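Long-range contacts in CarG (Serratia, PDB 4O7J), which probably contributes to intrinsic carbapenem resistance and structurally resembles lysozyme inhibitors: residues 8-13 and 21-26; 40-45 and 62-67; 50-55 and 124-129. All blocks are in the same frame, centred on the assembly; numbering follows the deposited sequence.

Contact 1 of 3, residues 8-13 and 21-26. With NA (sodium ion), chain C.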
loop_
_atom_site.group_PDB
_atom_site.type_symbol
_atom_site.label_atom_id
_atom_site.label_comp_id
_atom_site.label_asym_id
_atom_site.label_seq_id
_atom_site.Cartn_x
_atom_site.Cartn_y
_atom_site.Cartn_z
ATOM N N ASN A 8 -0.148 16.019 -1.460
ATOM C CA ASN A 8 0.584 14.985 -0.664
ATOM C C ASN A 8 -0.296 14.446 0.444
ATOM O O ASN A 8 -0.990 15.189 1.108
ATOM C CB ASN A 8 1.868 15.578 -0.069
ATOM C CG ASN A 8 2.990 15.744 -1.099
ATOM O OD1 ASN A 8 3.726 16.740 -1.088
ATOM N ND2 ASN A 8 3.159 14.763 -1.940
ATOM N N GLY A 9 -0.227 13.129 0.678
ATOM C CA GLY A 9 -1.084 12.452 1.649
ATOM C C GLY A 9 -2.463 12.054 1.164
ATOM O O GLY A 9 -2.663 11.663 -0.003
ATOM N N VAL A 10 -3.427 12.095 2.105
ATOM C CA VAL A 10 -4.781 11.589 1.879
ATOM C C VAL A 10 -5.599 12.591 1.084
ATOM O O VAL A 10 -5.669 13.751 1.430
ATOM C CB VAL A 10 -5.526 11.253 3.194
ATOM C CG1 VAL A 10 -5.750 12.505 4.003
ATOM C CG2 VAL A 10 -6.905 10.692 2.910
ATOM N N ASN A 11 -6.191 12.116 -0.003
ATOM C CA ASN A 11 -7.103 12.900 -0.807
ATOM C C ASN A 11 -8.417 12.209 -0.695
ATOM O O ASN A 11 -8.571 11.047 -1.065
ATOM C CB ASN A 11 -6.650 12.968 -2.283
ATOM C CG ASN A 11 -5.344 13.742 -2.465
ATOM O OD1 ASN A 11 -5.369 14.933 -2.748
ATOM N ND2 ASN A 11 -4.230 13.110 -2.233
ATOM N N GLN A 12 -9.411 12.943 -0.246
ATOM C CA GLN A 12 -10.731 12.386 -0.057
ATOM C C GLN A 12 -11.552 12.635 -1.368
ATOM O O GLN A 12 -11.980 13.756 -1.657
ATOM C CB GLN A 12 -11.320 13.055 1.185
ATOM C CG GLN A 12 -10.292 13.228 2.327
ATOM C CD GLN A 12 -9.311 14.476 2.208
ATOM O OE1 GLN A 12 -9.165 15.173 1.146
ATOM N NE2 GLN A 12 -8.623 14.747 3.324
ATOM N N LEU A 13 -11.684 11.587 -2.192
ATOM C CA LEU A 13 -12.293 11.674 -3.527
ATOM C C LEU A 13 -13.217 10.486 -3.625
ATOM O O LEU A 13 -12.849 9.401 -3.147
ATOM C CB LEU A 13 -11.233 11.499 -4.650
ATOM C CG LEU A 13 -10.100 12.483 -4.667
ATOM C CD1 LEU A 13 -9.015 12.113 -5.676
ATOM C CD2 LEU A 13 -10.631 13.903 -4.882
ATOM N N LYS A 21 -16.934 9.090 0.327
ATOM C CA LYS A 21 -15.562 9.507 0.013
ATOM C C LYS A 21 -14.597 8.329 0.260
ATOM O O LYS A 21 -14.624 7.689 1.283
ATOM C CB LYS A 21 -15.116 10.736 0.814
ATOM C CG LYS A 21 -15.932 11.983 0.537
ATOM C CD LYS A 21 -15.573 12.702 -0.756
ATOM C CE LYS A 21 -16.282 14.057 -0.752
ATOM N NZ LYS A 21 -16.945 14.312 -2.041
ATOM N N ASP A 22 -13.764 8.083 -0.724
ATOM C CA ASP A 22 -12.660 7.146 -0.659
ATOM C C ASP A 22 -11.339 7.833 -0.456
ATOM O O ASP A 22 -11.288 9.083 -0.408
ATOM C CB ASP A 22 -12.678 6.420 -1.986
ATOM C CG ASP A 22 -14.075 5.991 -2.361
ATOM O OD1 ASP A 22 -14.733 5.318 -1.540
ATOM O OD2 ASP A 22 -14.557 6.344 -3.458
ATOM N N TYR A 23 -10.253 7.064 -0.339
ATOM C CA TYR A 23 -8.936 7.686 -0.139
ATOM C C TYR A 23 -8.094 7.414 -1.338
ATOM O O TYR A 23 -8.020 6.231 -1.833
ATOM C CB TYR A 23 -8.150 7.078 0.998
ATOM C CG TYR A 23 -8.719 7.131 2.388
ATOM C CD1 TYR A 23 -9.566 8.115 2.833
ATOM C CD2 TYR A 23 -8.300 6.131 3.306
ATOM C CE1 TYR A 23 -10.026 8.126 4.209
ATOM C CE2 TYR A 23 -8.745 6.132 4.603
ATOM C CZ TYR A 23 -9.594 7.127 5.055
ATOM O OH TYR A 23 -9.921 6.992 6.382
ATOM N N VAL A 24 -7.461 8.467 -1.839
ATOM C CA VAL A 24 -6.315 8.315 -2.789
ATOM C C VAL A 24 -5.151 8.895 -2.050
ATOM O O VAL A 24 -5.126 10.118 -1.744
ATOM C CB VAL A 24 -6.545 9.078 -4.084
ATOM C CG1 VAL A 24 -5.394 8.869 -5.050
ATOM C CG2 VAL A 24 -7.866 8.671 -4.657
ATOM N N VAL A 25 -4.166 8.068 -1.746
ATOM C CA VAL A 25 -3.050 8.505 -0.988
ATOM C C VAL A 25 -1.865 8.664 -1.910
ATOM O O VAL A 25 -1.407 7.698 -2.575
ATOM C CB VAL A 25 -2.706 7.540 0.178
ATOM C CG1 VAL A 25 -1.610 8.152 0.999
ATOM C CG2 VAL A 25 -3.939 7.309 1.042
ATOM N N LEU A 26 -1.354 9.891 -1.966
ATOM C CA LEU A 26 -0.138 10.187 -2.704
ATOM C C LEU A 26 1.029 10.224 -1.741
ATOM O O LEU A 26 1.048 11.042 -0.786
ATOM C CB LEU A 26 -0.312 11.550 -3.366
ATOM C CG LEU A 26 0.906 12.094 -4.116
ATOM C CD1 LEU A 26 1.223 11.149 -5.259
ATOM C CD2 LEU A 26 0.685 13.575 -4.527
HETATM NA NA NA C . -16.832 5.839 -2.883
HETATM O O HOH W 1 -17.300 3.972 -1.768
#
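Val24 O is gripped twice by Asn11, whose backbone N and side-chain ND2 reach it from opposite faces of its carbonyl plane, at 2.9 Å from Asn11 N and 3.2 Å from Asn11 ND2. Asparagine suits the place: chi1 (-67°) sets CG beside the backbone N, ND2 bonds Val24 O with the acceptor only 5° out of the amide plane, and OD1 takes Lys7 N. The setting is an antiparallel beta hairpin, strands 9-13 and 22-29, whose connection wraps a sodium ion.

Gly9 with Leu26, Asn11 with Val24 and Leu13 with Asp22 are the hydrogen-bonded pairs. Gly9 takes up a positive phi (84°), where a CB would press on the carbonyl O of Asn8, a conformation natural to glycine. On the face carrying Asn11, Leu13 CD1 meets Val24 CG2 at 3.8 Å. On the other face Val10 CG2 touches Tyr23 CD1 at 3.7 Å; Tyr23 OH goes on to Val10 N of the second subunit.

At the hairpin's turn end Asp22 N binds Leu13 O, while its carboxylate is shared between metal and protein. Asp14, Asn16, Asp18 and Leu20 O complete the site with a water, a spacing that recalls the DxDxDG loops of calcium-binding proteins. Both carboxylate oxygens of Asp22 hold the sodium ion, OD1 at 2.5 Å and OD2 at 2.4 Å, and OD1 also accepts from His45 N.

Contact 2 of 3, residues 40-45 and 62-67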
loop_
_atom_site.group_PDB
_atom_site.type_symbol
_atom_site.label_atom_id
_atom_site.label_comp_id
_atom_site.label_asym_id
_atom_site.label_seq_id
_atom_site.Cartn_x
_atom_site.Cartn_y
_atom_site.Cartn_z
ATOM N N LEU A 40 0.777 5.975 -5.758
ATOM C CA LEU A 40 -0.635 6.172 -5.414
ATOM C C LEU A 40 -1.200 4.864 -4.789
ATOM O O LEU A 40 -1.048 3.773 -5.375
ATOM C CB LEU A 40 -1.427 6.411 -6.680
ATOM C CG LEU A 40 -0.994 7.644 -7.436
ATOM C CD1 LEU A 40 -1.766 7.740 -8.753
ATOM C CD2 LEU A 40 -1.261 8.898 -6.628
ATOM N N THR A 41 -1.901 5.006 -3.692
ATOM C CA THR A 41 -2.576 3.887 -3.014
ATOM C C THR A 41 -4.077 4.270 -2.880
ATOM O O THR A 41 -4.389 5.403 -2.508
ATOM C CB THR A 41 -1.905 3.600 -1.641
ATOM O OG1 THR A 41 -0.476 3.512 -1.782
ATOM C CG2 THR A 41 -2.415 2.218 -1.085
ATOM N N PHE A 42 -4.979 3.354 -3.270
ATOM C CA PHE A 42 -6.432 3.558 -3.337
ATOM C C PHE A 42 -7.160 2.745 -2.295
ATOM O O PHE A 42 -6.968 1.569 -2.168
ATOM C CB PHE A 42 -6.977 3.221 -4.704
ATOM C CG PHE A 42 -6.419 4.083 -5.837
ATOM C CD1 PHE A 42 -5.265 3.689 -6.476
ATOM C CD2 PHE A 42 -7.062 5.222 -6.226
ATOM C CE1 PHE A 42 -4.695 4.450 -7.456
ATOM C CE2 PHE A 42 -6.537 6.001 -7.246
ATOM C CZ PHE A 42 -5.327 5.630 -7.825
ATOM N N PHE A 43 -8.036 3.416 -1.549
ATOM C CA PHE A 43 -8.845 2.774 -0.555
ATOM C C PHE A 43 -10.288 3.175 -0.756
ATOM O O PHE A 43 -10.621 4.359 -0.518
ATOM C CB PHE A 43 -8.424 3.165 0.873
ATOM C CG PHE A 43 -6.995 2.872 1.196
ATOM C CD1 PHE A 43 -6.025 3.782 0.917
ATOM C CD2 PHE A 43 -6.639 1.730 1.919
ATOM C CE1 PHE A 43 -4.739 3.543 1.244
ATOM C CE2 PHE A 43 -5.317 1.466 2.221
ATOM C CZ PHE A 43 -4.352 2.361 1.851
ATOM N N ILE A 44 -11.147 2.180 -0.962
ATOM C CA ILE A 44 -12.575 2.390 -1.249
ATOM C C ILE A 44 -13.394 2.251 0.052
ATOM O O ILE A 44 -13.208 1.291 0.832
ATOM C CB ILE A 44 -13.105 1.404 -2.229
ATOM C CG1 ILE A 44 -12.392 1.561 -3.584
ATOM C CG2 ILE A 44 -14.619 1.598 -2.389
ATOM C CD1 ILE A 44 -12.470 2.961 -4.183
ATOM N N HIS A 45 -14.179 3.239 0.310
ATOM C CA HIS A 45 -14.929 3.285 1.568
ATOM C C HIS A 45 -16.137 2.315 1.414
ATOM O O HIS A 45 -16.910 2.433 0.469
ATOM C CB HIS A 45 -15.363 4.717 1.763
ATOM C CG HIS A 45 -15.999 5.019 3.086
ATOM N ND1 HIS A 45 -16.201 6.316 3.521
ATOM C CD2 HIS A 45 -16.467 4.221 4.074
ATOM C CE1 HIS A 45 -16.750 6.301 4.724
ATOM N NE2 HIS A 45 -16.939 5.044 5.075
ATOM N N PHE A 62 0.014 -3.296 -4.014
ATOM C CA PHE A 62 -1.154 -2.486 -3.731
ATOM C C PHE A 62 -0.902 -0.969 -3.802
ATOM O O PHE A 62 -1.819 -0.210 -3.524
ATOM C CB PHE A 62 -1.743 -2.837 -2.344
ATOM C CG PHE A 62 -2.460 -4.183 -2.358
ATOM C CD1 PHE A 62 -1.725 -5.342 -2.344
ATOM C CD2 PHE A 62 -3.801 -4.245 -2.486
ATOM C CE1 PHE A 62 -2.351 -6.582 -2.328
ATOM C CE2 PHE A 62 -4.456 -5.475 -2.515
ATOM C CZ PHE A 62 -3.721 -6.635 -2.469
ATOM N N THR A 63 0.331 -0.600 -4.120
ATOM C CA THR A 63 0.666 0.813 -4.479
ATOM C C THR A 63 1.192 0.877 -5.917
ATOM O O THR A 63 2.099 0.107 -6.288
ATOM C CB THR A 63 1.669 1.349 -3.437
ATOM O OG1 THR A 63 1.076 1.229 -2.161
ATOM C CG2 THR A 63 2.066 2.756 -3.701
ATOM N N TRP A 64 0.678 1.844 -6.684
ATOM C CA TRP A 64 1.112 2.162 -8.013
ATOM C C TRP A 64 2.288 3.133 -7.987
ATOM O O TRP A 64 2.124 4.281 -7.620
ATOM C CB TRP A 64 -0.020 2.800 -8.858
ATOM C CG TRP A 64 -1.243 1.981 -9.012
ATOM C CD1 TRP A 64 -2.196 1.768 -8.064
ATOM C CD2 TRP A 64 -1.688 1.306 -10.185
ATOM N NE1 TRP A 64 -3.170 0.955 -8.536
ATOM C CE2 TRP A 64 -2.877 0.617 -9.839
ATOM C CE3 TRP A 64 -1.183 1.194 -11.510
ATOM C CZ2 TRP A 64 -3.652 -0.072 -10.791
ATOM C CZ3 TRP A 64 -1.901 0.392 -12.422
ATOM C CH2 TRP A 64 -3.128 -0.206 -12.070
ATOM N N PHE A 65 3.479 2.659 -8.384
ATOM C CA PHE A 65 4.660 3.461 -8.326
ATOM C C PHE A 65 5.101 3.914 -9.719
ATOM O O PHE A 65 4.968 3.161 -10.731
ATOM C CB PHE A 65 5.811 2.679 -7.671
ATOM C CG PHE A 65 5.716 2.568 -6.180
ATOM C CD1 PHE A 65 5.984 3.628 -5.358
ATOM C CD2 PHE A 65 5.382 1.356 -5.623
ATOM C CE1 PHE A 65 5.959 3.502 -3.997
ATOM C CE2 PHE A 65 5.297 1.222 -4.238
ATOM C CZ PHE A 65 5.602 2.292 -3.442
ATOM N N ASP A 66 5.681 5.080 -9.754
ATOM C CA ASP A 66 6.470 5.496 -10.901
ATOM C C ASP A 66 7.818 4.777 -10.896
ATOM O O ASP A 66 8.217 4.203 -9.855
ATOM C CB ASP A 66 6.540 7.021 -11.033
ATOM C CG ASP A 66 7.600 7.664 -10.146
ATOM O OD1 ASP A 66 8.636 7.050 -9.814
ATOM O OD2 ASP A 66 7.354 8.820 -9.730
ATOM N N TYR A 67 8.466 4.687 -12.030
ATOM C CA TYR A 67 9.681 3.939 -12.115
ATOM C C TYR A 67 10.677 4.656 -12.957
ATOM O O TYR A 67 10.327 5.215 -13.940
ATOM C CB TYR A 67 9.420 2.560 -12.676
ATOM C CG TYR A 67 8.655 1.634 -11.741
ATOM C CD1 TYR A 67 9.271 1.016 -10.664
ATOM C CD2 TYR A 67 7.336 1.371 -11.935
ATOM C CE1 TYR A 67 8.569 0.161 -9.832
ATOM C CE2 TYR A 67 6.630 0.543 -11.117
ATOM C CZ TYR A 67 7.249 -0.073 -10.077
ATOM O OH TYR A 67 6.515 -0.895 -9.293
HETATM O O HOH W 2 -4.211 0.833 -4.335
#
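Thr41 and Thr63 meet through their hydroxyls, OG1 to OG1 at 2.8 Å, in a hydrogen bond that either could donate. Both have OG1 anti to the carbonyl carbon (chi1 -49° in Thr41, -57° in Thr63). Threonine fits here because its hydroxyl can pair while its methyl packs: Thr63 CG2 lies over one face of the Phe65 ring, toward the rim, and Thr41 CG2 sits 3.5 Å from Phe62 O.

Next to this pair, Leu40 and Trp64 form an antiparallel hydrogen-bonded pair, Leu40 N to Trp64 O and Trp64 N to Leu40 O, each 2.9 Å. Their side chains share the sheet face opposite the threonines. There the Trp64 indole is met by Phe42, whose CE1 approaches Trp64 CD1 to 3.7 Å. The two planes are nearly perpendicular, at 86°, with Trp64 CD1 at the edge of the phenyl ring. Leu40 O lies at the edge of the indole, 3.5 Å from Trp64 CD1.

Where direct backbone pairing gives way, water 2 accepts from Phe42 N and lies 2.7 Å from Phe62 O. Farther out, Phe42 makes an edge-to-face contact with Trp128 and Trp64 one with Tyr112, both from the other sheet. On the threonine side, Ile53 of the second subunit packs against Thr41 and Thr63.

The face of Leu40, Phe42 and Trp64 is buried against the second sheet, where broad flat rings offer a large apolar surface. The arrangement is a short antiparallel beta bridge, by which strand 64-65 joins strand 37-45 in the branched N-terminal sheet.

Contact 3 of 3, residues 50-55 and 124-129; sequences GYSIMP and PLYEWS
A Met-aromatic contact, Met54 against Trp128, joins the residue just after strand 51-53 to strand 126-135. Met54 CE lies over one face of the indole, 3.6 Å from the centroid of its five-membered ring, a CH-pi contact only 20° off the ring normal; Met54 SD stands obliquely, 3.8 Å from Trp128 NE1. The bend at chi3 (71°) turns the methyl onto the ring, where it also reaches the backbone, 3.4 Å from Glu127 C. An unbranched, flexible thioether suits such a place, able to follow both a flat ring and the chain beside it.

The two strands belong to different antiparallel sheets: 126-135 is an outermost strand of the four-stranded one. No direct hydrogen bond links the two segments; side-chain packing and one bridging water join them. Phe114 of strand 107-116 also touches Met54.

Tyr126 crosses Met54 at about a right angle, with Met54 CG 4.1 Å from Tyr126 CB. A small hydroxyl residue suits the edge of the Tyr126 ring: Ser52 OG lies 3.4 Å from Tyr126 CD2 and is hydrogen-bonded to Asp30 OD2 of the second subunit. Pro55 packs its compact ring against Pro124, CG to CB at 3.9 Å. Water 3 links the backbones, donating to Pro55 O and accepting from Trp128 N at 2.9 Å.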
loop_
_atom_site.group_PDB
_atom_site.type_symbol
_atom_site.label_atom_id
_atom_site.label_comp_id
_atom_site.label_asym_id
_atom_site.label_seq_id
_atom_site.Cartn_x
_atom_site.Cartn_y
_atom_site.Cartn_z
ATOM N N GLY A 50 -15.681 0.027 6.791
ATOM C CA GLY A 50 -14.375 -0.513 6.487
ATOM C C GLY A 50 -13.843 0.196 5.248
ATOM O O GLY A 50 -14.613 0.781 4.491
ATOM N N TYR A 51 -12.534 0.145 5.056
ATOM C CA TYR A 51 -11.923 0.565 3.799
ATOM C C TYR A 51 -11.340 -0.630 3.083
ATOM O O TYR A 51 -10.771 -1.538 3.712
ATOM C CB TYR A 51 -10.834 1.643 4.033
ATOM C CG TYR A 51 -11.418 2.939 4.370
ATOM C CD1 TYR A 51 -11.853 3.207 5.656
ATOM C CD2 TYR A 51 -11.620 3.917 3.397
ATOM C CE1 TYR A 51 -12.458 4.408 5.973
ATOM C CE2 TYR A 51 -12.237 5.118 3.705
ATOM C CZ TYR A 51 -12.620 5.358 5.006
ATOM O OH TYR A 51 -13.223 6.563 5.321
ATOM N N SER A 52 -11.492 -0.661 1.765
ATOM C CA SER A 52 -11.052 -1.766 0.962
ATOM C C SER A 52 -9.854 -1.303 0.081
ATOM O O SER A 52 -9.993 -0.391 -0.780
ATOM C CB SER A 52 -12.231 -2.183 0.132
ATOM O OG SER A 52 -12.051 -3.405 -0.575
ATOM N N ILE A 53 -8.698 -1.880 0.278
ATOM C CA ILE A 53 -7.505 -1.471 -0.461
ATOM C C ILE A 53 -7.546 -2.103 -1.856
ATOM O O ILE A 53 -7.735 -3.305 -2.007
ATOM C CB ILE A 53 -6.205 -1.750 0.352
ATOM C CG1 ILE A 53 -4.969 -1.159 -0.379
ATOM C CG2 ILE A 53 -5.985 -3.245 0.588
ATOM C CD1 ILE A 53 -3.649 -1.282 0.380
ATOM N N MET A 54 -7.420 -1.294 -2.897
ATOM C CA MET A 54 -7.437 -1.754 -4.233
ATOM C C MET A 54 -6.055 -2.323 -4.660
ATOM O O MET A 54 -5.038 -1.721 -4.405
ATOM C CB MET A 54 -7.846 -0.629 -5.208
ATOM C CG MET A 54 -9.231 -0.108 -4.976
ATOM S SD MET A 54 -9.637 1.181 -6.177
ATOM C CE MET A 54 -9.808 0.184 -7.660
ATOM N N PRO A 55 -6.046 -3.529 -5.297
ATOM C CA PRO A 55 -4.827 -4.047 -5.913
ATOM C C PRO A 55 -4.342 -3.255 -7.129
ATOM O O PRO A 55 -5.124 -2.480 -7.768
ATOM C CB PRO A 55 -5.219 -5.510 -6.299
ATOM C CG PRO A 55 -6.679 -5.444 -6.562
ATOM C CD PRO A 55 -7.221 -4.375 -5.602
ATOM N N PRO A 124 -10.963 -9.596 -7.151
ATOM C CA PRO A 124 -11.049 -8.375 -6.307
ATOM C C PRO A 124 -12.407 -7.708 -6.454
ATOM O O PRO A 124 -12.905 -7.533 -7.569
ATOM C CB PRO A 124 -9.947 -7.485 -6.861
ATOM C CG PRO A 124 -9.021 -8.431 -7.571
ATOM C CD PRO A 124 -9.870 -9.518 -8.133
ATOM N N LEU A 125 -13.006 -7.373 -5.307
ATOM C CA LEU A 125 -14.263 -6.699 -5.266
ATOM C C LEU A 125 -14.167 -5.349 -5.991
ATOM O O LEU A 125 -15.060 -4.988 -6.806
ATOM C CB LEU A 125 -14.657 -6.444 -3.831
ATOM C CG LEU A 125 -15.921 -5.641 -3.621
ATOM C CD1 LEU A 125 -17.074 -6.285 -4.364
ATOM C CD2 LEU A 125 -16.173 -5.528 -2.139
ATOM N N TYR A 126 -13.069 -4.630 -5.711
ATOM C CA TYR A 126 -12.808 -3.307 -6.341
ATOM C C TYR A 126 -11.469 -3.324 -7.029
ATOM O O TYR A 126 -10.421 -3.637 -6.401
ATOM C CB TYR A 126 -12.783 -2.192 -5.304
ATOM C CG TYR A 126 -14.027 -2.091 -4.466
ATOM C CD1 TYR A 126 -15.269 -1.798 -5.021
ATOM C CD2 TYR A 126 -13.960 -2.283 -3.123
ATOM C CE1 TYR A 126 -16.399 -1.672 -4.236
ATOM C CE2 TYR A 126 -15.086 -2.241 -2.348
ATOM C CZ TYR A 126 -16.305 -1.925 -2.908
ATOM O OH TYR A 126 -17.400 -1.814 -2.117
ATOM N N GLU A 127 -11.469 -3.028 -8.338
ATOM C CA GLU A 127 -10.220 -3.004 -9.117
ATOM C C GLU A 127 -10.227 -1.936 -10.224
ATOM O O GLU A 127 -11.266 -1.434 -10.600
ATOM C CB GLU A 127 -9.902 -4.386 -9.736
ATOM C CG GLU A 127 -10.795 -4.626 -10.917
ATOM C CD GLU A 127 -10.836 -6.072 -11.441
ATOM O OE1 GLU A 127 -10.161 -6.975 -10.881
ATOM O OE2 GLU A 127 -11.609 -6.253 -12.421
ATOM N N TRP A 128 -9.036 -1.623 -10.717
ATOM C CA TRP A 128 -8.837 -0.817 -11.903
ATOM C C TRP A 128 -8.766 -1.808 -13.086
ATOM O O TRP A 128 -7.897 -2.704 -13.160
ATOM C CB TRP A 128 -7.568 -0.047 -11.791
ATOM C CG TRP A 128 -7.645 1.074 -10.837
ATOM C CD1 TRP A 128 -7.071 1.127 -9.643
ATOM C CD2 TRP A 128 -8.386 2.298 -11.006
ATOM N NE1 TRP A 128 -7.359 2.299 -9.041
ATOM C CE2 TRP A 128 -8.183 3.046 -9.831
ATOM C CE3 TRP A 128 -9.234 2.806 -11.996
ATOM C CZ2 TRP A 128 -8.710 4.292 -9.657
ATOM C CZ3 TRP A 128 -9.797 4.045 -11.838
ATOM C CH2 TRP A 128 -9.549 4.801 -10.646
ATOM N N SER A 129 -9.748 -1.691 -13.980
ATOM C CA SER A 129 -9.887 -2.606 -15.056
ATOM C C SER A 129 -9.497 -1.933 -16.335
ATOM O O SER A 129 -10.005 -0.868 -16.663
ATOM C CB SER A 129 -11.358 -3.078 -15.166
ATOM O OG SER A 129 -11.575 -3.875 -16.319
HETATM O O HOH W 3 -6.717 -3.047 -9.685
#

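Contacts 1 and 2 have centres about 10 Å apart and share one sheet, strand 22-29 lying beside strand 37-45: probable hydrogen bonds run from Tyr23 N to Phe43 O (2.7 Å) and from Val25 N to Thr41 O (2.8 Å). Contact 3 borders contact 2 along the other edge of strand 37-45, through a probable hydrogen bond from Ser52 N to Ile44 O (2.8 Å), so that strands 51-53 and 64-65 divide that edge. Contact 3 also reaches strand 126-135 of the four-stranded sheet. The sodium ion belongs to contact 1; the side chains of Tyr126 and Phe42 lie about 8 and 10 Å from it. All three contacts also touch the second subunit.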